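Local coordinates for protein arylmalonate decarboxylase (Bordetella bronchiseptica, PDB 3IXL) that catalyses the cofactor-free decarboxylation of 2-aryl-2-methylmalonates, taking up a proton to give 2-arylpropionates and carbon dioxide, at residues A50-V55 / T75-Y80; S71-S76 / A214-A219; A84-L89 / C101-T106. The protein carries 2 engineered substitutions. All blocks are in the same frame, centred on the assembly; numbering follows the deposited sequence.

Contact 1 of 3, residues A50-V55 / T75-Y80; sequences AVIESV and TSLSFY. With PAC (2-phenylacetic acid), chain C.
The Tyr-80 ring turns its edge to segment 50-55: Ile-52 CD1 sits near the ring plane, 4.5 Å from Tyr-80 CE1, and Leu-77 O also lies in that plane at the rim. Within 75-80, one face of the Phe-79 ring covers Ser-76 CA, offset toward the rim, and Thr-75 CG2 lies in plane at its edge. In this alpha/beta fold of the Asp/Glu racemase clan, the ligand's carboxylate is held at the N-terminal end of helix 75-79, just after strand 67-72, while the helix flank packs on the end of helix 45-51 and the turn that follows. Ile-52 carries the packing. With CG1 anti to the backbone N (chi1 -173°), its CD1 reaches Leu-77 CD1 at 3.7 Å; the two side chains run alongside one another but point opposite ways. Val-51 CG2 touches the same Leu-77 methyl group more loosely. The other branch, Ile-52 CG2, lies 3.6 Å from Tyr-80 OH, whose hydrogen bond goes to Asp-49. No hydrogen bond joins the segments, and Leu-77 O is buried without a partner. Phenylacetate takes two bonds on each carboxylate oxygen from segment 75-80: O1 from Thr-75 N and OG1, O2 from Ser-76 N and OG. The N-H...O angle from Thr-75 N to O1 is 161°, and the shortest of the four joins Ser-76 OG to O2 at 2.7 Å.

Contact 2 of 3, residues S71-S76 / A214-A219; sequences SLMCTS and AGFWDA. Engineered in segment 71-76: Cys-74 (natural residue Gly). With PAC (2-phenylacetic acid), chain C.
Met-73 bends at both chi2 (-74°) and chi3 (-75°), and this curl folds its thioether against helix 211-222. Its SD comes to rest 3.7 Å from Gly-215 CA, against a backbone with no side chain to stand in the way. The terminal methyl carries on, Met-73 CE lying 3.8 Å from Phe-216 CE1; it meets the ring obliquely, and the two side chains cross at about a right angle. Two residues earlier, on the strand, Ser-71 CB packs on Ala-219 CB at 4.3 Å. The polar link is indirect: one water accepts from Ser-71 OG (2.8 Å) and donates to Gly-215 O and Asp-218 OD1. OD1 also takes a hydrogen bond with Thr-102, and OD2 pairs with Arg-221 and Asn-110. Past the strand, the chain turns at Met-73 through an inverse gamma turn. The engineered Cys-74, natural Gly, then takes the N-cap position of helix 75-79 and places SG 3.5 Å from C2 of phenylacetate. The end of strand 67-72 and the turn after it thus pack on helix 211-222 and lead into the ligand pocket at the strand's C-terminal end, the usual place for an active site in a parallel alpha/beta fold.

Contact 3 of 3, residues A84-L89 / C101-T106; sequences AFNAAL and CTTMST
Asn-86 makes both hydrogen bonds of this contact, using the two ends of one amide. Its OD1 accepts from Thr-103 OG1 at 2.7 Å, the hydroxyl lying in the carbonyl plane on a lone pair (C=O...O angle 131°). Its ND2 donates to Thr-106 OG1 at 3.0 Å, with the acceptor tilted 17° from the amide plane. Together the two bonds fix the amide's rotation. The group reaches across because CG stands anti to the backbone N (chi1 -179°), carrying the amide off helix 83-97. The Asn-86/Thr-103 side is the buried, tight part: Thr-103 CG2 also lies 3.4 Å from Asn-86 OD1, while Ser-105 CB is 3.9 Å from Asn-86 OD1. Thr-106 marks the side nearer solvent, being partly exposed, and Ala-87 and Ala-88, on the exposed side of the helix, do not touch the other segment. Thr-103 OG1 works twice, since it also accepts from Thr-106 N at 3.0 Å. Thr-103, the last residue of strand 101-103, is the N-cap of helix 104-114: a side-chain N-cap where a strand passes into a helix, its capping hydroxyl held in place by an asparagine of the preceding helix.

Contacts 1 and 2 share Thr-75 and Ser-76, so the residues that bind the phenylacetate carboxylate belong to both; their centres are 13 Å apart. Packing joins them as well: Leu-77 CD2 lies 4.2 Å from Leu-72 CD1. Contact 3 has its centre 10 Å from each of the others; its Asn-86/Thr-103 bond lies behind the pocket, while Met-104 lines it. It meets contact 1 through a probable hydrogen bond between Ser-78 OG and Ser-105 OG at 2.9 Å. Where strands 67-72 and 101-103 adjoin, Leu-72 O probably accepts from Met-104 N at 2.8 Å, and Thr-75 OG1 packs 3.1 Å from Met-104 SD. Tyr-126 and Gly-189 add further hydrogen bonds to the ligand.

Contact 1 of 3, residues A50-V55 / T75-Y80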
# COMPACT_ATOMS: atom_id res chain seq x y z
N ALA A 50 -15.97 6.92 8.41
CA ALA A 50 -17.01 7.49 7.54
C ALA A 50 -17.15 6.80 6.18
O ALA A 50 -18.17 6.99 5.50
CB ALA A 50 -16.81 8.98 7.36
N VAL A 51 -16.15 6.03 5.77
CA VAL A 51 -16.20 5.36 4.46
C VAL A 51 -16.01 3.84 4.50
O VAL A 51 -16.30 3.16 3.51
CB VAL A 51 -15.17 5.95 3.44
CG1 VAL A 51 -15.49 7.41 3.15
CG2 VAL A 51 -13.73 5.76 3.92
N ILE A 52 -15.53 3.32 5.63
CA ILE A 52 -15.14 1.90 5.68
C ILE A 52 -16.30 0.96 5.33
O ILE A 52 -16.10 -0.09 4.74
CB ILE A 52 -14.50 1.53 7.05
CG1 ILE A 52 -13.94 0.10 7.06
CG2 ILE A 52 -15.52 1.67 8.18
CD1 ILE A 52 -12.74 -0.10 6.15
N GLU A 53 -17.52 1.37 5.69
CA GLU A 53 -18.68 0.52 5.47
C GLU A 53 -19.06 0.38 4.00
O GLU A 53 -19.80 -0.53 3.64
CB GLU A 53 -19.88 1.06 6.25
CG GLU A 53 -19.64 1.05 7.75
CD GLU A 53 -20.65 1.87 8.52
OE1 GLU A 53 -21.21 1.33 9.49
OE2 GLU A 53 -20.88 3.04 8.16
N SER A 54 -18.55 1.28 3.16
CA SER A 54 -18.85 1.26 1.73
C SER A 54 -17.92 0.39 0.90
O SER A 54 -18.16 0.19 -0.28
CB SER A 54 -18.86 2.68 1.17
OG SER A 54 -17.56 3.25 1.14
N VAL A 55 -16.85 -0.10 1.52
CA VAL A 55 -15.86 -0.89 0.80
C VAL A 55 -16.49 -2.07 0.05
O VAL A 55 -16.21 -2.27 -1.13
CB VAL A 55 -14.71 -1.33 1.72
CG1 VAL A 55 -13.84 -2.40 1.03
CG2 VAL A 55 -13.87 -0.11 2.11
N THR A 75 -3.64 1.58 2.79
CA THR A 75 -2.95 0.83 3.83
C THR A 75 -3.68 1.05 5.15
O THR A 75 -4.11 0.10 5.81
CB THR A 75 -1.47 1.28 3.98
OG1 THR A 75 -0.98 1.81 2.73
CG2 THR A 75 -0.60 0.10 4.42
N SER A 76 -3.85 2.32 5.52
CA SER A 76 -4.39 2.63 6.84
C SER A 76 -5.86 2.25 7.02
O SER A 76 -6.27 1.83 8.10
CB SER A 76 -4.08 4.08 7.24
OG SER A 76 -4.58 4.99 6.29
N LEU A 77 -6.65 2.37 5.96
CA LEU A 77 -8.05 1.94 6.02
C LEU A 77 -8.12 0.45 6.33
O LEU A 77 -9.08 -0.01 6.97
CB LEU A 77 -8.74 2.22 4.68
CG LEU A 77 -10.23 2.32 4.47
CD1 LEU A 77 -10.93 3.09 5.56
CD2 LEU A 77 -10.37 3.07 3.17
N SER A 78 -7.11 -0.30 5.89
CA SER A 78 -7.08 -1.74 6.11
C SER A 78 -6.32 -2.21 7.37
O SER A 78 -6.58 -3.32 7.83
CB SER A 78 -6.62 -2.50 4.85
OG SER A 78 -5.37 -2.05 4.36
N PHE A 79 -5.46 -1.37 7.95
CA PHE A 79 -4.75 -1.76 9.18
C PHE A 79 -5.24 -1.10 10.47
O PHE A 79 -4.84 -1.54 11.56
CB PHE A 79 -3.20 -1.69 9.06
CG PHE A 79 -2.61 -0.28 9.02
CD1 PHE A 79 -2.75 0.61 10.10
CD2 PHE A 79 -1.86 0.13 7.92
CE1 PHE A 79 -2.20 1.89 10.05
CE2 PHE A 79 -1.29 1.40 7.86
CZ PHE A 79 -1.46 2.28 8.93
N TYR A 80 -6.08 -0.06 10.38
CA TYR A 80 -6.34 0.76 11.57
C TYR A 80 -7.05 0.06 12.72
O TYR A 80 -7.04 0.55 13.85
CB TYR A 80 -7.03 2.09 11.25
CG TYR A 80 -8.53 2.08 11.03
CD1 TYR A 80 -9.10 1.50 9.88
CD2 TYR A 80 -9.39 2.73 11.92
CE1 TYR A 80 -10.47 1.54 9.66
CE2 TYR A 80 -10.76 2.79 11.69
CZ TYR A 80 -11.30 2.18 10.57
OH TYR A 80 -12.66 2.25 10.33
C1 PAC C . -2.85 4.94 3.14
C2 PAC C . -3.63 6.21 2.84
C1' PAC C . -3.88 6.64 1.41
C2' PAC C . -4.03 8.02 1.20
C3' PAC C . -4.28 8.53 -0.07
C4' PAC C . -4.39 7.66 -1.15
C5' PAC C . -4.24 6.28 -0.96
C6' PAC C . -3.99 5.76 0.32
O1 PAC C . -2.35 4.21 2.24
O2 PAC C . -2.75 4.67 4.37

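Contact 2 of 3, residues S71-S76 / A214-A219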
# COMPACT_ATOMS: atom_id res chain seq x y z
N SER A 71 -8.62 -4.99 -5.18
CA SER A 71 -7.77 -4.59 -4.07
C SER A 71 -8.27 -3.31 -3.43
O SER A 71 -8.55 -2.33 -4.13
CB SER A 71 -6.33 -4.38 -4.53
OG SER A 71 -5.57 -3.88 -3.44
N LEU A 72 -8.36 -3.31 -2.11
CA LEU A 72 -8.59 -2.08 -1.37
C LEU A 72 -7.24 -1.38 -1.26
O LEU A 72 -6.37 -1.78 -0.47
CB LEU A 72 -9.17 -2.37 0.02
CG LEU A 72 -9.30 -1.16 0.95
CD1 LEU A 72 -10.17 -0.06 0.34
CD2 LEU A 72 -9.87 -1.55 2.30
N MET A 73 -7.07 -0.33 -2.07
CA MET A 73 -5.78 0.35 -2.20
C MET A 73 -5.61 1.49 -1.19
O MET A 73 -5.40 2.65 -1.55
CB MET A 73 -5.59 0.83 -3.64
CG MET A 73 -5.40 -0.32 -4.62
SD MET A 73 -3.77 -1.11 -4.51
CE MET A 73 -2.80 0.17 -5.34
N CYS A 74 -5.69 1.12 0.09
CA CYS A 74 -5.39 2.03 1.19
C CYS A 74 -4.84 1.21 2.33
O CYS A 74 -5.46 0.24 2.78
CB CYS A 74 -6.63 2.79 1.66
SG CYS A 74 -6.28 3.93 3.02
N THR A 75 -3.64 1.58 2.79
CA THR A 75 -2.95 0.83 3.83
C THR A 75 -3.68 1.05 5.15
O THR A 75 -4.11 0.10 5.81
CB THR A 75 -1.47 1.28 3.98
OG1 THR A 75 -0.98 1.81 2.73
CG2 THR A 75 -0.60 0.10 4.42
N SER A 76 -3.85 2.32 5.52
CA SER A 76 -4.39 2.63 6.84
C SER A 76 -5.86 2.25 7.02
O SER A 76 -6.27 1.83 8.10
CB SER A 76 -4.08 4.08 7.24
OG SER A 76 -4.58 4.99 6.29
N ALA A 214 3.61 -1.57 -3.82
CA ALA A 214 3.32 -2.91 -3.29
C ALA A 214 1.87 -3.31 -3.58
O ALA A 214 1.61 -4.46 -3.90
CB ALA A 214 3.61 -2.99 -1.80
N GLY A 215 0.95 -2.35 -3.48
CA GLY A 215 -0.46 -2.63 -3.80
C GLY A 215 -0.61 -3.13 -5.23
O GLY A 215 -1.34 -4.10 -5.48
N PHE A 216 0.08 -2.48 -6.17
CA PHE A 216 0.06 -2.94 -7.56
C PHE A 216 0.68 -4.31 -7.72
O PHE A 216 0.10 -5.18 -8.36
CB PHE A 216 0.75 -1.93 -8.47
CG PHE A 216 -0.12 -0.76 -8.82
CD1 PHE A 216 -0.09 0.40 -8.06
CD2 PHE A 216 -1.00 -0.84 -9.90
CE1 PHE A 216 -0.93 1.47 -8.36
CE2 PHE A 216 -1.84 0.23 -10.21
CZ PHE A 216 -1.81 1.38 -9.45
N TRP A 217 1.85 -4.50 -7.12
CA TRP A 217 2.56 -5.77 -7.21
C TRP A 217 1.67 -6.91 -6.70
O TRP A 217 1.58 -7.98 -7.31
CB TRP A 217 3.84 -5.66 -6.36
CG TRP A 217 4.58 -6.94 -6.18
CD1 TRP A 217 5.48 -7.50 -7.04
CD2 TRP A 217 4.51 -7.82 -5.05
NE1 TRP A 217 5.96 -8.68 -6.52
CE2 TRP A 217 5.38 -8.90 -5.30
CE3 TRP A 217 3.78 -7.79 -3.85
CZ2 TRP A 217 5.53 -9.95 -4.39
CZ3 TRP A 217 3.94 -8.84 -2.95
CH2 TRP A 217 4.81 -9.90 -3.23
N ASP A 218 1.01 -6.66 -5.58
CA ASP A 218 0.19 -7.66 -4.92
C ASP A 218 -1.09 -7.96 -5.69
O ASP A 218 -1.52 -9.12 -5.75
CB ASP A 218 -0.12 -7.15 -3.50
CG ASP A 218 -1.06 -8.04 -2.75
OD1 ASP A 218 -2.22 -7.61 -2.50
OD2 ASP A 218 -0.63 -9.15 -2.35
N ALA A 219 -1.70 -6.93 -6.27
CA ALA A 219 -2.89 -7.13 -7.10
C ALA A 219 -2.55 -7.93 -8.35
O ALA A 219 -3.30 -8.83 -8.76
CB ALA A 219 -3.50 -5.79 -7.48
C1 PAC C . -2.85 4.94 3.14
C2 PAC C . -3.63 6.21 2.84
C1' PAC C . -3.88 6.64 1.41
C2' PAC C . -4.03 8.02 1.20
C3' PAC C . -4.28 8.53 -0.07
C4' PAC C . -4.39 7.66 -1.15
C5' PAC C . -4.24 6.28 -0.96
C6' PAC C . -3.99 5.76 0.32
O1 PAC C . -2.35 4.21 2.24
O2 PAC C . -2.75 4.67 4.37
O HOH W 1 -3.03 -4.97 -3.43

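Contact 3 of 3, residues A84-L89 / C101-T106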
# COMPACT_ATOMS: atom_id res chain seq x y z
N ALA A 84 -6.88 -8.80 12.49
CA ALA A 84 -8.11 -9.57 12.31
C ALA A 84 -9.08 -8.84 11.38
O ALA A 84 -9.72 -9.48 10.53
CB ALA A 84 -8.78 -9.88 13.64
N PHE A 85 -9.20 -7.53 11.53
CA PHE A 85 -10.14 -6.78 10.68
C PHE A 85 -9.67 -6.75 9.22
O PHE A 85 -10.48 -6.85 8.31
CB PHE A 85 -10.41 -5.37 11.18
CG PHE A 85 -11.31 -4.57 10.28
CD1 PHE A 85 -12.66 -4.83 10.21
CD2 PHE A 85 -10.78 -3.57 9.46
CE1 PHE A 85 -13.49 -4.11 9.36
CE2 PHE A 85 -11.59 -2.84 8.61
CZ PHE A 85 -12.95 -3.12 8.55
N ASN A 86 -8.37 -6.59 9.00
CA ASN A 86 -7.84 -6.69 7.65
C ASN A 86 -8.28 -8.00 6.99
O ASN A 86 -8.78 -8.01 5.86
CB ASN A 86 -6.32 -6.55 7.66
CG ASN A 86 -5.72 -6.61 6.27
OD1 ASN A 86 -6.14 -5.87 5.36
ND2 ASN A 86 -4.74 -7.48 6.08
N ALA A 87 -8.14 -9.10 7.73
CA ALA A 87 -8.52 -10.41 7.20
C ALA A 87 -10.04 -10.51 7.00
O ALA A 87 -10.49 -11.02 5.97
CB ALA A 87 -8.03 -11.51 8.14
N ALA A 88 -10.82 -10.03 7.97
CA ALA A 88 -12.28 -10.13 7.91
C ALA A 88 -12.87 -9.29 6.78
O ALA A 88 -13.81 -9.70 6.11
CB ALA A 88 -12.91 -9.75 9.24
N LEU A 89 -12.30 -8.11 6.59
CA LEU A 89 -12.72 -7.24 5.50
C LEU A 89 -12.44 -7.90 4.15
O LEU A 89 -13.29 -7.84 3.25
CB LEU A 89 -12.03 -5.87 5.60
CG LEU A 89 -12.42 -4.86 4.53
CD1 LEU A 89 -13.91 -4.55 4.59
CD2 LEU A 89 -11.61 -3.58 4.70
N CYS A 101 -9.71 -11.19 -3.63
CA CYS A 101 -9.66 -9.86 -3.06
C CYS A 101 -8.45 -9.72 -2.17
O CYS A 101 -7.97 -10.69 -1.57
CB CYS A 101 -10.92 -9.57 -2.26
SG CYS A 101 -12.41 -9.42 -3.28
N THR A 102 -7.95 -8.49 -2.08
CA THR A 102 -6.80 -8.19 -1.24
C THR A 102 -6.87 -6.75 -0.76
O THR A 102 -7.81 -6.02 -1.08
CB THR A 102 -5.49 -8.50 -1.99
OG1 THR A 102 -4.40 -8.41 -1.07
CG2 THR A 102 -5.28 -7.55 -3.19
N THR A 103 -5.90 -6.36 0.06
CA THR A 103 -5.82 -4.99 0.58
C THR A 103 -4.36 -4.53 0.53
O THR A 103 -3.44 -5.35 0.46
CB THR A 103 -6.24 -4.87 2.05
OG1 THR A 103 -5.24 -5.46 2.89
CG2 THR A 103 -7.62 -5.49 2.32
N MET A 104 -4.17 -3.22 0.58
CA MET A 104 -2.83 -2.65 0.58
C MET A 104 -2.03 -3.06 1.82
O MET A 104 -0.81 -3.15 1.76
CB MET A 104 -2.91 -1.13 0.41
CG MET A 104 -1.58 -0.41 0.27
SD MET A 104 -1.88 1.30 -0.24
CE MET A 104 -2.12 1.09 -1.99
N SER A 105 -2.71 -3.31 2.94
CA SER A 105 -1.99 -3.84 4.11
C SER A 105 -1.48 -5.26 3.87
O SER A 105 -0.35 -5.58 4.23
CB SER A 105 -2.86 -3.80 5.36
OG SER A 105 -2.97 -2.47 5.84
N THR A 106 -2.31 -6.12 3.28
CA THR A 106 -1.84 -7.45 2.90
C THR A 106 -0.70 -7.35 1.90
O THR A 106 0.28 -8.09 1.97
CB THR A 106 -2.99 -8.26 2.33
OG1 THR A 106 -3.89 -8.55 3.40
CG2 THR A 106 -2.52 -9.55 1.67